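PDB 2WHN: type IV pilus assembly protein PilC, which probably acts as an essential inner-membrane component of the type IV pilus machinery, controlling pilus assembly and disassembly and interacting with PilB. Local coordinates for residues I38-T43 with Q54-V59; I17-L22 with R77-L82; P10-L15 with E104-L109; M63-A68 with A85-G90. One frame throughout, in Å; residues are numbered along the deposited sequence.

Contact 1 of 4, residues I38-T43 with Q54-V59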
loop_
_atom_site.group_PDB
_atom_site.type_symbol
_atom_site.label_atom_id
_atom_site.label_comp_id
_atom_site.label_asym_id
_atom_site.label_seq_id
_atom_site.Cartn_x
_atom_site.Cartn_y
_atom_site.Cartn_z
ATOM N N ILE A 38 5.721 -10.573 -1.075
ATOM C CA ILE A 38 6.057 -10.845 0.318
ATOM C C ILE A 38 5.000 -10.245 1.235
ATOM O O ILE A 38 4.560 -10.886 2.194
ATOM C CB ILE A 38 7.433 -10.254 0.686
ATOM C CG1 ILE A 38 8.557 -11.068 0.044
ATOM C CG2 ILE A 38 7.599 -10.175 2.200
ATOM C CD1 ILE A 38 9.734 -10.222 -0.409
ATOM N N LEU A 39 4.581 -9.023 0.911
ATOM C CA LEU A 39 3.607 -8.288 1.709
ATOM C C LEU A 39 2.247 -8.963 1.711
ATOM O O LEU A 39 1.550 -8.966 2.725
ATOM C CB LEU A 39 3.455 -6.855 1.188
ATOM C CG LEU A 39 4.492 -5.887 1.737
ATOM C CD1 LEU A 39 4.176 -4.463 1.321
ATOM C CD2 LEU A 39 4.569 -6.023 3.252
ATOM N N GLU A 40 1.840 -9.446 0.542
ATOM C CA GLU A 40 0.529 -10.056 0.371
ATOM C C GLU A 40 0.417 -11.335 1.192
ATOM O O GLU A 40 -0.670 -11.887 1.349
ATOM C CB GLU A 40 0.263 -10.357 -1.107
ATOM C CG GLU A 40 0.815 -11.697 -1.576
ATOM C CD GLU A 40 0.527 -11.974 -3.043
ATOM O OE1 GLU A 40 -0.321 -11.271 -3.632
ATOM O OE2 GLU A 40 1.143 -12.909 -3.603
ATOM N N ARG A 41 1.548 -11.809 1.703
ATOM C CA ARG A 41 1.558 -12.999 2.545
ATOM C C ARG A 41 1.658 -12.638 4.022
ATOM O O ARG A 41 1.365 -13.462 4.884
ATOM C CB ARG A 41 2.699 -13.941 2.151
ATOM C CG ARG A 41 2.382 -14.833 0.962
ATOM C CD ARG A 41 3.379 -15.976 0.839
ATOM N NE ARG A 41 4.745 -15.489 0.667
ATOM C CZ ARG A 41 5.210 -14.953 -0.456
ATOM N NH1 ARG A 41 4.418 -14.832 -1.513
ATOM N NH2 ARG A 41 6.467 -14.534 -0.524
ATOM N N GLN A 42 2.057 -11.404 4.314
ATOM C CA GLN A 42 2.276 -10.986 5.697
ATOM C C GLN A 42 1.322 -9.877 6.136
ATOM O O GLN A 42 1.597 -9.152 7.092
ATOM C CB GLN A 42 3.730 -10.558 5.916
ATOM C CG GLN A 42 4.751 -11.562 5.401
ATOM C CD GLN A 42 6.144 -11.330 5.958
ATOM O OE1 GLN A 42 6.309 -10.723 7.015
ATOM N NE2 GLN A 42 7.154 -11.837 5.257
ATOM N N THR A 43 0.202 -9.745 5.434
ATOM C CA THR A 43 -0.807 -8.753 5.791
ATOM C C THR A 43 -1.918 -9.375 6.643
ATOM O O THR A 43 -2.480 -10.409 6.283
ATOM C CB THR A 43 -1.410 -8.108 4.535
ATOM O OG1 THR A 43 -0.373 -7.444 3.800
ATOM C CG2 THR A 43 -2.483 -7.099 4.913
ATOM N N GLN A 54 -5.066 -8.079 -5.355
ATOM C CA GLN A 54 -5.583 -7.461 -6.569
ATOM C C GLN A 54 -4.616 -6.399 -7.098
ATOM O O GLN A 54 -4.435 -6.261 -8.305
ATOM C CB GLN A 54 -6.967 -6.859 -6.327
ATOM C CG GLN A 54 -7.533 -6.123 -7.530
ATOM C CD GLN A 54 -7.869 -7.056 -8.675
ATOM O OE1 GLN A 54 -8.695 -7.958 -8.532
ATOM N NE2 GLN A 54 -7.227 -6.845 -9.823
ATOM N N VAL A 55 -3.976 -5.669 -6.193
ATOM C CA VAL A 55 -2.994 -4.664 -6.594
ATOM C C VAL A 55 -1.792 -5.313 -7.272
ATOM O O VAL A 55 -1.319 -4.840 -8.310
ATOM C CB VAL A 55 -2.507 -3.823 -5.399
ATOM C CG1 VAL A 55 -1.335 -2.933 -5.815
ATOM C CG2 VAL A 55 -3.650 -2.983 -4.844
ATOM N N ARG A 56 -1.302 -6.397 -6.681
ATOM C CA ARG A 56 -0.147 -7.105 -7.223
ATOM C C ARG A 56 -0.468 -7.751 -8.569
ATOM O O ARG A 56 0.358 -7.754 -9.478
ATOM C CB ARG A 56 0.341 -8.170 -6.237
ATOM C CG ARG A 56 1.470 -9.034 -6.775
ATOM C CD ARG A 56 2.030 -9.932 -5.689
ATOM N NE ARG A 56 2.636 -11.144 -6.231
ATOM C CZ ARG A 56 1.963 -12.095 -6.871
ATOM N NH1 ARG A 56 0.661 -11.962 -7.086
ATOM N NH2 ARG A 56 2.597 -13.178 -7.308
ATOM N N THR A 57 -1.649 -8.349 -8.663
ATOM C CA THR A 57 -2.126 -8.924 -9.916
ATOM C C THR A 57 -2.165 -7.867 -11.013
ATOM O O THR A 57 -1.713 -8.104 -12.130
ATOM C CB THR A 57 -3.536 -9.508 -9.750
ATOM O OG1 THR A 57 -3.540 -10.426 -8.649
ATOM C CG2 THR A 57 -3.973 -10.239 -11.018
ATOM N N ASP A 58 -2.738 -6.712 -10.691
ATOM C CA ASP A 58 -2.857 -5.616 -11.642
ATOM C C ASP A 58 -1.489 -5.160 -12.128
ATOM O O ASP A 58 -1.283 -4.982 -13.329
ATOM C CB ASP A 58 -3.611 -4.439 -11.017
ATOM C CG ASP A 58 -5.106 -4.697 -10.907
ATOM O OD1 ASP A 58 -5.570 -5.727 -11.442
ATOM O OD2 ASP A 58 -5.817 -3.866 -10.300
ATOM N N VAL A 59 -0.560 -4.969 -11.194
ATOM C CA VAL A 59 0.784 -4.497 -11.535
ATOM C C VAL A 59 1.573 -5.536 -12.335
ATOM O O VAL A 59 2.287 -5.201 -13.285
ATOM C CB VAL A 59 1.589 -4.111 -10.281
ATOM C CG1 VAL A 59 2.981 -3.660 -10.675
ATOM C CG2 VAL A 59 0.861 -3.011 -9.501
#

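Contact 2 of 4, residues I17-L22 with R77-L82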
loop_
_atom_site.group_PDB
_atom_site.type_symbol
_atom_site.label_atom_id
_atom_site.label_comp_id
_atom_site.label_asym_id
_atom_site.label_seq_id
_atom_site.Cartn_x
_atom_site.Cartn_y
_atom_site.Cartn_z
ATOM N N ILE A 17 1.376 -0.055 8.628
ATOM C CA ILE A 17 2.215 -1.250 8.574
ATOM C C ILE A 17 2.591 -1.592 7.134
ATOM O O ILE A 17 3.775 -1.708 6.799
ATOM C CB ILE A 17 1.519 -2.453 9.252
ATOM C CG1 ILE A 17 1.392 -2.200 10.753
ATOM C CG2 ILE A 17 2.289 -3.743 8.995
ATOM C CD1 ILE A 17 0.627 -3.276 11.493
ATOM N N PHE A 18 1.585 -1.683 6.268
ATOM C CA PHE A 18 1.825 -1.903 4.844
ATOM C C PHE A 18 2.866 -0.939 4.282
ATOM O O PHE A 18 3.784 -1.348 3.568
ATOM C CB PHE A 18 0.533 -1.762 4.044
ATOM C CG PHE A 18 0.757 -1.606 2.561
ATOM C CD1 PHE A 18 1.089 -2.697 1.780
ATOM C CD2 PHE A 18 0.645 -0.368 1.957
ATOM C CE1 PHE A 18 1.304 -2.557 0.420
ATOM C CE2 PHE A 18 0.846 -0.222 0.599
ATOM C CZ PHE A 18 1.186 -1.315 -0.172
ATOM N N SER A 19 2.676 0.350 4.552
ATOM C CA SER A 19 3.526 1.399 3.995
ATOM C C SER A 19 4.966 1.281 4.494
ATOM O O SER A 19 5.910 1.465 3.731
ATOM C CB SER A 19 2.966 2.788 4.334
ATOM O OG SER A 19 1.671 2.976 3.785
ATOM N N ARG A 20 5.126 1.000 5.785
ATOM C CA ARG A 20 6.448 0.761 6.361
ATOM C C ARG A 20 7.137 -0.467 5.748
ATOM O O ARG A 20 8.312 -0.415 5.373
ATOM C CB ARG A 20 6.351 0.617 7.882
ATOM C CG ARG A 20 7.698 0.404 8.562
ATOM C CD ARG A 20 8.713 1.432 8.072
ATOM N NE ARG A 20 8.375 2.775 8.534
ATOM C CZ ARG A 20 8.914 3.894 8.055
ATOM N NH1 ARG A 20 9.826 3.838 7.089
ATOM N NH2 ARG A 20 8.541 5.069 8.547
ATOM N N GLN A 21 6.405 -1.573 5.660
ATOM C CA GLN A 21 6.931 -2.798 5.062
ATOM C C GLN A 21 7.458 -2.556 3.656
ATOM O O GLN A 21 8.563 -2.983 3.311
ATOM C CB GLN A 21 5.852 -3.879 5.023
ATOM C CG GLN A 21 5.493 -4.453 6.387
ATOM C CD GLN A 21 4.259 -5.328 6.333
ATOM O OE1 GLN A 21 3.407 -5.166 5.456
ATOM N NE2 GLN A 21 4.171 -6.285 7.250
ATOM N N LEU A 22 6.640 -1.908 2.833
ATOM C CA LEU A 22 7.012 -1.640 1.457
ATOM C C LEU A 22 8.201 -0.683 1.402
ATOM O O LEU A 22 9.172 -0.936 0.694
ATOM C CB LEU A 22 5.819 -1.077 0.679
ATOM C CG LEU A 22 6.030 -0.820 -0.816
ATOM C CD1 LEU A 22 6.521 -2.083 -1.530
ATOM C CD2 LEU A 22 4.758 -0.285 -1.466
ATOM N N ARG A 77 -6.149 10.353 -2.157
ATOM C CA ARG A 77 -5.711 11.015 -3.383
ATOM C C ARG A 77 -4.247 11.418 -3.295
ATOM O O ARG A 77 -3.483 11.239 -4.242
ATOM C CB ARG A 77 -6.567 12.250 -3.670
ATOM C CG ARG A 77 -7.861 11.956 -4.404
ATOM C CD ARG A 77 -8.615 13.244 -4.714
ATOM N NE ARG A 77 -10.059 13.051 -4.650
ATOM C CZ ARG A 77 -10.732 12.829 -3.527
ATOM N NH1 ARG A 77 -10.090 12.766 -2.369
ATOM N NH2 ARG A 77 -12.049 12.666 -3.560
ATOM N N LEU A 78 -3.858 11.970 -2.153
ATOM C CA LEU A 78 -2.483 12.399 -1.958
ATOM C C LEU A 78 -1.528 11.207 -1.989
ATOM O O LEU A 78 -0.451 11.275 -2.582
ATOM C CB LEU A 78 -2.341 13.162 -0.641
ATOM C CG LEU A 78 -0.960 13.764 -0.386
ATOM C CD1 LEU A 78 -0.526 14.630 -1.563
ATOM C CD2 LEU A 78 -0.953 14.561 0.910
ATOM N N TYR A 79 -1.931 10.115 -1.348
ATOM C CA TYR A 79 -1.134 8.895 -1.346
ATOM C C TYR A 79 -0.878 8.452 -2.780
ATOM O O TYR A 79 0.271 8.252 -3.181
ATOM C CB TYR A 79 -1.862 7.791 -0.568
ATOM C CG TYR A 79 -0.992 6.627 -0.139
ATOM C CD1 TYR A 79 -0.689 6.420 1.199
ATOM C CD2 TYR A 79 -0.539 5.692 -1.062
ATOM C CE1 TYR A 79 0.061 5.331 1.605
ATOM C CE2 TYR A 79 0.224 4.603 -0.668
ATOM C CZ TYR A 79 0.527 4.433 0.664
ATOM O OH TYR A 79 1.280 3.357 1.067
ATOM N N VAL A 80 -1.954 8.317 -3.551
ATOM C CA VAL A 80 -1.864 7.877 -4.943
ATOM C C VAL A 80 -1.044 8.862 -5.776
ATOM O O VAL A 80 -0.178 8.465 -6.555
ATOM C CB VAL A 80 -3.270 7.703 -5.574
ATOM C CG1 VAL A 80 -3.172 7.517 -7.082
ATOM C CG2 VAL A 80 -4.010 6.528 -4.933
ATOM N N ASN A 81 -1.314 10.150 -5.601
ATOM C CA ASN A 81 -0.590 11.180 -6.341
ATOM C C ASN A 81 0.904 11.167 -6.024
ATOM O O ASN A 81 1.735 11.346 -6.910
ATOM C CB ASN A 81 -1.189 12.562 -6.067
ATOM C CG ASN A 81 -2.421 12.838 -6.907
ATOM O OD1 ASN A 81 -2.609 12.239 -7.964
ATOM N ND2 ASN A 81 -3.255 13.767 -6.453
ATOM N N LEU A 82 1.237 10.928 -4.761
ATOM C CA LEU A 82 2.630 10.843 -4.344
ATOM C C LEU A 82 3.307 9.597 -4.915
ATOM O O LEU A 82 4.402 9.674 -5.471
ATOM C CB LEU A 82 2.731 10.853 -2.818
ATOM C CG LEU A 82 2.695 12.246 -2.192
ATOM C CD1 LEU A 82 2.631 12.151 -0.671
ATOM C CD2 LEU A 82 3.911 13.059 -2.644
#

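Contact 3 of 4, residues P10-L15 with E104-L109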
loop_
_atom_site.group_PDB
_atom_site.type_symbol
_atom_site.label_atom_id
_atom_site.label_comp_id
_atom_site.label_asym_id
_atom_site.label_seq_id
_atom_site.Cartn_x
_atom_site.Cartn_y
_atom_site.Cartn_z
ATOM N N PRO A 10 -9.530 -2.443 6.144
ATOM C CA PRO A 10 -8.236 -1.902 6.549
ATOM C C PRO A 10 -8.386 -0.639 7.397
ATOM O O PRO A 10 -9.183 0.236 7.070
ATOM C CB PRO A 10 -7.563 -1.557 5.214
ATOM C CG PRO A 10 -8.270 -2.392 4.193
ATOM C CD PRO A 10 -9.671 -2.535 4.678
ATOM N N GLY A 11 -7.607 -0.546 8.469
ATOM C CA GLY A 11 -7.572 0.662 9.278
ATOM C C GLY A 11 -6.314 1.479 9.051
ATOM O O GLY A 11 -5.502 1.169 8.174
ATOM N N LEU A 12 -6.175 2.552 9.819
ATOM C CA LEU A 12 -4.964 3.354 9.807
ATOM C C LEU A 12 -3.752 2.490 10.128
ATOM O O LEU A 12 -2.707 2.614 9.490
ATOM C CB LEU A 12 -5.070 4.500 10.821
ATOM C CG LEU A 12 -3.803 5.337 11.016
ATOM C CD1 LEU A 12 -3.389 6.004 9.714
ATOM C CD2 LEU A 12 -3.995 6.376 12.117
ATOM N N LYS A 13 -3.885 1.637 11.139
ATOM C CA LYS A 13 -2.796 0.751 11.523
ATOM C C LYS A 13 -2.385 -0.132 10.350
ATOM O O LYS A 13 -1.207 -0.198 9.998
ATOM C CB LYS A 13 -3.181 -0.113 12.726
ATOM C CG LYS A 13 -1.979 -0.666 13.480
ATOM C CD LYS A 13 -2.392 -1.571 14.629
ATOM C CE LYS A 13 -3.207 -2.756 14.130
ATOM N NZ LYS A 13 -2.639 -3.339 12.880
ATOM N N ASP A 14 -3.367 -0.766 9.716
ATOM C CA ASP A 14 -3.104 -1.654 8.588
ATOM C C ASP A 14 -2.324 -0.931 7.492
ATOM O O ASP A 14 -1.368 -1.473 6.936
ATOM C CB ASP A 14 -4.410 -2.206 8.024
ATOM C CG ASP A 14 -5.257 -2.895 9.081
ATOM O OD1 ASP A 14 -5.026 -4.095 9.344
ATOM O OD2 ASP A 14 -6.154 -2.236 9.648
ATOM N N LEU A 15 -2.735 0.296 7.190
ATOM C CA LEU A 15 -2.096 1.077 6.137
ATOM C C LEU A 15 -0.686 1.518 6.522
ATOM O O LEU A 15 0.223 1.510 5.689
ATOM C CB LEU A 15 -2.952 2.290 5.759
ATOM C CG LEU A 15 -2.392 3.133 4.609
ATOM C CD1 LEU A 15 -2.283 2.295 3.333
ATOM C CD2 LEU A 15 -3.255 4.357 4.370
ATOM N N GLU A 104 2.548 6.596 10.597
ATOM C CA GLU A 104 2.924 6.122 11.921
ATOM C C GLU A 104 2.679 7.189 12.980
ATOM O O GLU A 104 2.266 6.884 14.092
ATOM C CB GLU A 104 4.392 5.697 11.945
ATOM C CG GLU A 104 4.626 4.268 11.511
ATOM C CD GLU A 104 6.003 4.071 10.918
ATOM O OE1 GLU A 104 6.791 5.044 10.909
ATOM O OE2 GLU A 104 6.308 2.938 10.486
ATOM N N LYS A 105 2.948 8.441 12.631
ATOM C CA LYS A 105 2.776 9.540 13.574
ATOM C C LYS A 105 1.310 9.930 13.729
ATOM O O LYS A 105 0.849 10.211 14.834
ATOM C CB LYS A 105 3.627 10.742 13.160
ATOM C CG LYS A 105 5.103 10.593 13.506
ATOM C CD LYS A 105 5.911 11.810 13.069
ATOM C CE LYS A 105 6.422 11.651 11.643
ATOM N NZ LYS A 105 6.860 12.958 11.070
ATOM N N GLU A 106 0.571 9.920 12.624
ATOM C CA GLU A 106 -0.880 10.062 12.670
ATOM C C GLU A 106 -1.468 8.992 13.585
ATOM O O GLU A 106 -2.304 9.279 14.438
ATOM C CB GLU A 106 -1.477 9.937 11.263
ATOM C CG GLU A 106 -2.741 10.764 11.040
ATOM C CD GLU A 106 -3.636 10.198 9.946
ATOM O OE1 GLU A 106 -3.125 9.889 8.850
ATOM O OE2 GLU A 106 -4.858 10.078 10.182
ATOM N N LEU A 107 -0.987 7.763 13.427
ATOM C CA LEU A 107 -1.456 6.642 14.231
ATOM C C LEU A 107 -1.267 6.882 15.727
ATOM O O LEU A 107 -2.193 6.691 16.515
ATOM C CB LEU A 107 -0.740 5.356 13.815
ATOM C CG LEU A 107 -1.191 4.068 14.507
ATOM C CD1 LEU A 107 -2.677 3.829 14.283
ATOM C CD2 LEU A 107 -0.370 2.883 14.010
ATOM N N GLU A 108 -0.058 7.269 16.123
ATOM C CA GLU A 108 0.257 7.374 17.544
ATOM C C GLU A 108 -0.396 8.587 18.200
ATOM O O GLU A 108 -0.675 8.576 19.399
ATOM C CB GLU A 108 1.767 7.372 17.780
ATOM C CG GLU A 108 2.498 8.571 17.206
ATOM C CD GLU A 108 3.687 8.977 18.054
ATOM O OE1 GLU A 108 3.604 8.839 19.292
ATOM O OE2 GLU A 108 4.706 9.422 17.485
ATOM N N LEU A 109 -0.654 9.626 17.411
ATOM C CA LEU A 109 -1.570 10.684 17.825
ATOM C C LEU A 109 -2.934 10.091 18.165
ATOM O O LEU A 109 -3.343 10.073 19.327
ATOM C CB LEU A 109 -1.724 11.730 16.719
ATOM C CG LEU A 109 -0.771 12.927 16.734
ATOM C CD1 LEU A 109 0.646 12.494 17.080
ATOM C CD2 LEU A 109 -0.803 13.651 15.394
#

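Contact 4 of 4, residues M63-A68 with A85-G90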
loop_
_atom_site.group_PDB
_atom_site.type_symbol
_atom_site.label_atom_id
_atom_site.label_comp_id
_atom_site.label_asym_id
_atom_site.label_seq_id
_atom_site.Cartn_x
_atom_site.Cartn_y
_atom_site.Cartn_z
ATOM N N MET A 63 -0.200 -2.866 -15.446
ATOM C CA MET A 63 -0.853 -1.633 -15.012
ATOM C C MET A 63 0.057 -0.874 -14.052
ATOM O O MET A 63 0.893 -1.474 -13.366
ATOM C CB MET A 63 -2.195 -1.945 -14.337
ATOM C CG MET A 63 -2.861 -0.747 -13.673
ATOM S SD MET A 63 -4.426 -1.175 -12.876
ATOM C CE MET A 63 -5.160 -2.229 -14.136
ATOM N N ALA A 64 -0.083 0.447 -14.028
ATOM C CA ALA A 64 0.737 1.280 -13.160
ATOM C C ALA A 64 0.375 1.058 -11.695
ATOM O O ALA A 64 -0.776 0.755 -11.370
ATOM C CB ALA A 64 0.584 2.749 -13.537
ATOM N N PHE A 65 1.369 1.183 -10.820
ATOM C CA PHE A 65 1.176 0.964 -9.388
ATOM C C PHE A 65 0.142 1.941 -8.830
ATOM O O PHE A 65 -0.777 1.545 -8.106
ATOM C CB PHE A 65 2.513 1.107 -8.643
ATOM C CG PHE A 65 2.435 0.793 -7.174
ATOM C CD1 PHE A 65 1.596 -0.205 -6.702
ATOM C CD2 PHE A 65 3.243 1.466 -6.269
ATOM C CE1 PHE A 65 1.544 -0.509 -5.348
ATOM C CE2 PHE A 65 3.197 1.172 -4.916
ATOM C CZ PHE A 65 2.345 0.185 -4.453
ATOM N N SER A 66 0.279 3.211 -9.199
ATOM C CA SER A 66 -0.641 4.246 -8.739
ATOM C C SER A 66 -2.081 3.994 -9.172
ATOM O O SER A 66 -3.010 4.237 -8.404
ATOM C CB SER A 66 -0.182 5.623 -9.212
ATOM O OG SER A 66 -0.055 5.645 -10.616
ATOM N N GLU A 67 -2.274 3.503 -10.394
ATOM C CA GLU A 67 -3.623 3.183 -10.857
ATOM C C GLU A 67 -4.186 1.954 -10.143
ATOM O O GLU A 67 -5.372 1.907 -9.821
ATOM C CB GLU A 67 -3.682 2.989 -12.377
ATOM C CG GLU A 67 -5.051 2.492 -12.856
ATOM C CD GLU A 67 -5.227 2.552 -14.364
ATOM O OE1 GLU A 67 -4.215 2.493 -15.091
ATOM O OE2 GLU A 67 -6.389 2.633 -14.825
ATOM N N ALA A 68 -3.336 0.966 -9.886
ATOM C CA ALA A 68 -3.757 -0.193 -9.104
ATOM C C ALA A 68 -4.241 0.224 -7.713
ATOM O O ALA A 68 -5.282 -0.239 -7.246
ATOM C CB ALA A 68 -2.634 -1.215 -9.003
ATOM N N ALA A 85 4.051 10.178 -8.503
ATOM C CA ALA A 85 5.289 10.930 -8.701
ATOM C C ALA A 85 6.502 10.013 -8.540
ATOM O O ALA A 85 7.481 10.128 -9.274
ATOM C CB ALA A 85 5.370 12.100 -7.730
ATOM N N GLY A 86 6.407 9.073 -7.606
ATOM C CA GLY A 86 7.488 8.119 -7.356
ATOM C C GLY A 86 7.756 7.177 -8.515
ATOM O O GLY A 86 8.908 6.853 -8.805
ATOM N N GLU A 87 6.694 6.722 -9.173
ATOM C CA GLU A 87 6.831 5.839 -10.331
ATOM C C GLU A 87 7.703 6.467 -11.406
ATOM O O GLU A 87 8.452 5.771 -12.092
ATOM C CB GLU A 87 5.463 5.512 -10.934
ATOM C CG GLU A 87 4.484 4.888 -9.972
ATOM C CD GLU A 87 3.099 4.767 -10.569
ATOM O OE1 GLU A 87 2.807 5.485 -11.547
ATOM O OE2 GLU A 87 2.311 3.939 -10.071
ATOM N N THR A 88 7.558 7.776 -11.587
ATOM C CA THR A 88 8.195 8.474 -12.702
ATOM C C THR A 88 9.574 9.015 -12.337
ATOM O O THR A 88 10.293 9.518 -13.197
ATOM C CB THR A 88 7.327 9.644 -13.211
ATOM O OG1 THR A 88 6.036 9.157 -13.598
ATOM C CG2 THR A 88 7.986 10.317 -14.406
ATOM N N SER A 89 9.936 8.922 -11.061
ATOM C CA SER A 89 11.152 9.565 -10.565
ATOM C C SER A 89 12.190 8.545 -10.122
ATOM O O SER A 89 13.324 8.901 -9.794
ATOM C CB SER A 89 10.821 10.488 -9.390
ATOM O OG SER A 89 10.708 9.747 -8.185
ATOM N N GLY A 90 11.773 7.284 -10.045
ATOM C CA GLY A 90 12.596 6.242 -9.447
ATOM C C GLY A 90 12.932 6.520 -7.993
ATOM O O GLY A 90 14.027 6.204 -7.529
#

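Contact 1 of 4, residues I38-T43 with Q54-V59
Glu-40 and Arg-56 meet as a pair of opposite charges, yet no N-H of the arginine points at the carboxylate. OE2 of Glu-40 lies over one face of the Arg-56 guanidinium, 3.4 Å above its plane and close to its centre, and stands 3.5 Å from Arg-56 NE. The salt bridge therefore rests on charge alone, the carboxylate and guanidinium planes being inclined by 49°. The other oxygen, OE1 of Glu-40, settles against the methylene part of the arginine, 3.4 Å from Arg-56 CD. The two side chains cross nearly at right angles. Glu-40 gets there with CG wedged between its own backbone N and carbonyl carbon (chi1 86°) and the rest of the chain straight, while Arg-56 runs extended from CG to NE. The pairing joins the turn that follows Leu-39 to helix 46-60 at the surface of the all-helical N-terminal domain of PilC. Glutamate and arginine suit this place because long, flexible arms can span backbones whose nearest CA atoms, those of Glu-40 and Arg-56, are 8.2 Å apart. The Arg-56 side chain also touches Leu-33, Leu-36 and Ala-37 of helix 32-39, and Glu-60 offers its guanidinium a second, long and weak ion pair. Glu-40 itself sits in a type I turn from Leu-39 to Gln-42. There Leu-39 O receives Gln-42 N on one face of its carbonyl plane and Thr-43 OG1, at 2.7 Å from Leu-39 O, on the opposite face.

Contact 2 of 4, residues I17-L22 with R77-L82
At the buried centre of a small helical domain, Tyr-79 of helix 77-89 reaches across to Ser-19 and Phe-18 of helix 12-28. The backbones stay well apart, with 10.3 Å between the CA atoms of Ser-19 and Tyr-79, and the long tyrosine side chain spans most of that distance. Its CG is anti to the backbone N (chi1 -163°), which sends the ring out from its helix so that the hydroxyl arrives at the other one. There Tyr-79 OH donates a hydrogen bond of 2.8 Å to Ser-19 OG, which lies at the edge of the tyrosine ring and in its plane. Serine suits the receiving end: its short arm keeps the hydroxyl close to its own helix, and the same OG is also hydrogen-bonded to Leu-15 O one turn earlier. A polar chain thus runs from the tyrosine through the serine to a backbone carbonyl, satisfying hydroxyls that would be costly to bury alone. This pairing of two helices distant in sequence belongs to the core of the N-terminal domain of PilC, a member of the GSP F family. Alongside the serine, Phe-18 brings CE2 to 3.6 Å from Tyr-79 OH, which sits at the edge of the phenylalanine ring and near its plane. Phenylalanine sets an apolar ring edge beside the buried oxygen, and its ring also meets Phe-48 edge to face. Leu-96 and Leu-103 of helix 92-109 touch Tyr-79 and Ser-19 respectively, while Phe-75 packs its ring against that of Tyr-79.

Contact 3 of 4, residues P10-L15 with E104-L109
Backbones come closest at Leu-12 and Leu-107, whose CA atoms are 6.5 Å apart, where the first turn of helix 12-28 meets the last turns of helix 92-109. Such nearness brings a leucine methyl right onto the opposing main chain: CD2 of Leu-12 lies 3.3 Å from Leu-107 CA, tighter than usual for two carbons. The two leucine side chains slide past each other in opposite directions, with Leu-12 CD2 3.6 Å from Leu-107 CD1. Both have CG anti to the backbone N (chi1 174° for Leu-12), a setting that turns each branched end toward the other helix. Leucine fits because its two methyls divide the work: on Leu-107, CD1 faces Leu-12, while CD2 rests 3.9 Å from Lys-13 CG. Lys-13 lends only the root of its chain, which then bends at its last two torsions and carries the amine away. At the other margin, Glu-106 OE1 comes within 4.0 Å of Leu-12 CD1. Gly-11 is the N-cap of helix 12-28, and its N donates a 2.5 Å bond to Asp-14 OD2, the side-chain-to-backbone half of a capping box, which fixes the start of the turn bearing Leu-12. Inward, Leu-12 and Leu-15 continue onto Leu-103 of helix 92-109, whereas Pro-10 and Asp-14 turn to Phe-48 of helix 46-60.

Contact 4 of 4, residues M63-A68 with A85-G90
The carboxylate of Glu-87 is driven against the first turn of helix 65-70, where Ser-66 receives it with both backbone and side chain. Ser-66 N donates to Glu-87 OE2 across 2.3 Å, a separation too short for an ordinary hydrogen bond, so the exact distance is doubtful. Ser-66 OG stands 3.0 Å from Glu-87 OE2 and equally near OE1, and its single proton forms at most a weak bond whose choice of oxygen is unsettled. The serine hydroxyl is placed for this by a chi1 of 57°, which tucks OG between its backbone N and carbonyl carbon. Glu-87, extended beyond CG, has just the length to cross from helix 77-89. Phe-65 adds to the crowding, its CB 3.2 Å from Glu-87 OE2, but its ring leads off toward Val-55 of helix 46-60 and Val-83. The Ser-66 side chain is likewise buried, against Val-80 and Val-83. The outer flank, at the partly exposed start of the 63-68 segment, is looser: the small methyl of Ala-64, the N-cap residue, comes no closer than 4.0 Å to Glu-87 OE1. Within its own helix, Arg-84 forms a salt bridge to Glu-87 OE1. A carboxylate paired with an arginine and lying at the amino end of a helix, whose dipole would favour an anion, is probably ionised.

Contact 2 is the buried one, near the centre of the chain; contacts 1 and 3 lie at the surface, and contact 4 is partly buried. Helix 12-28 serves both contact 2 and contact 3, and helix 77-89 both contact 2 and contact 4. Chemistry changes with place: a neutral hydroxyl pair in the interior, a charge-only ion pair in contact 1, leucine packing in contact 3, and a carboxylate at a helix start in contact 4. Arg-20 and Glu-104 link contacts 2 and 3 by a salt bridge, while Val-55 against Phe-65 and Ala-68 joins contact 1 to contact 4. Contacts 3 and 4, with centres about 23 Å apart, do not touch.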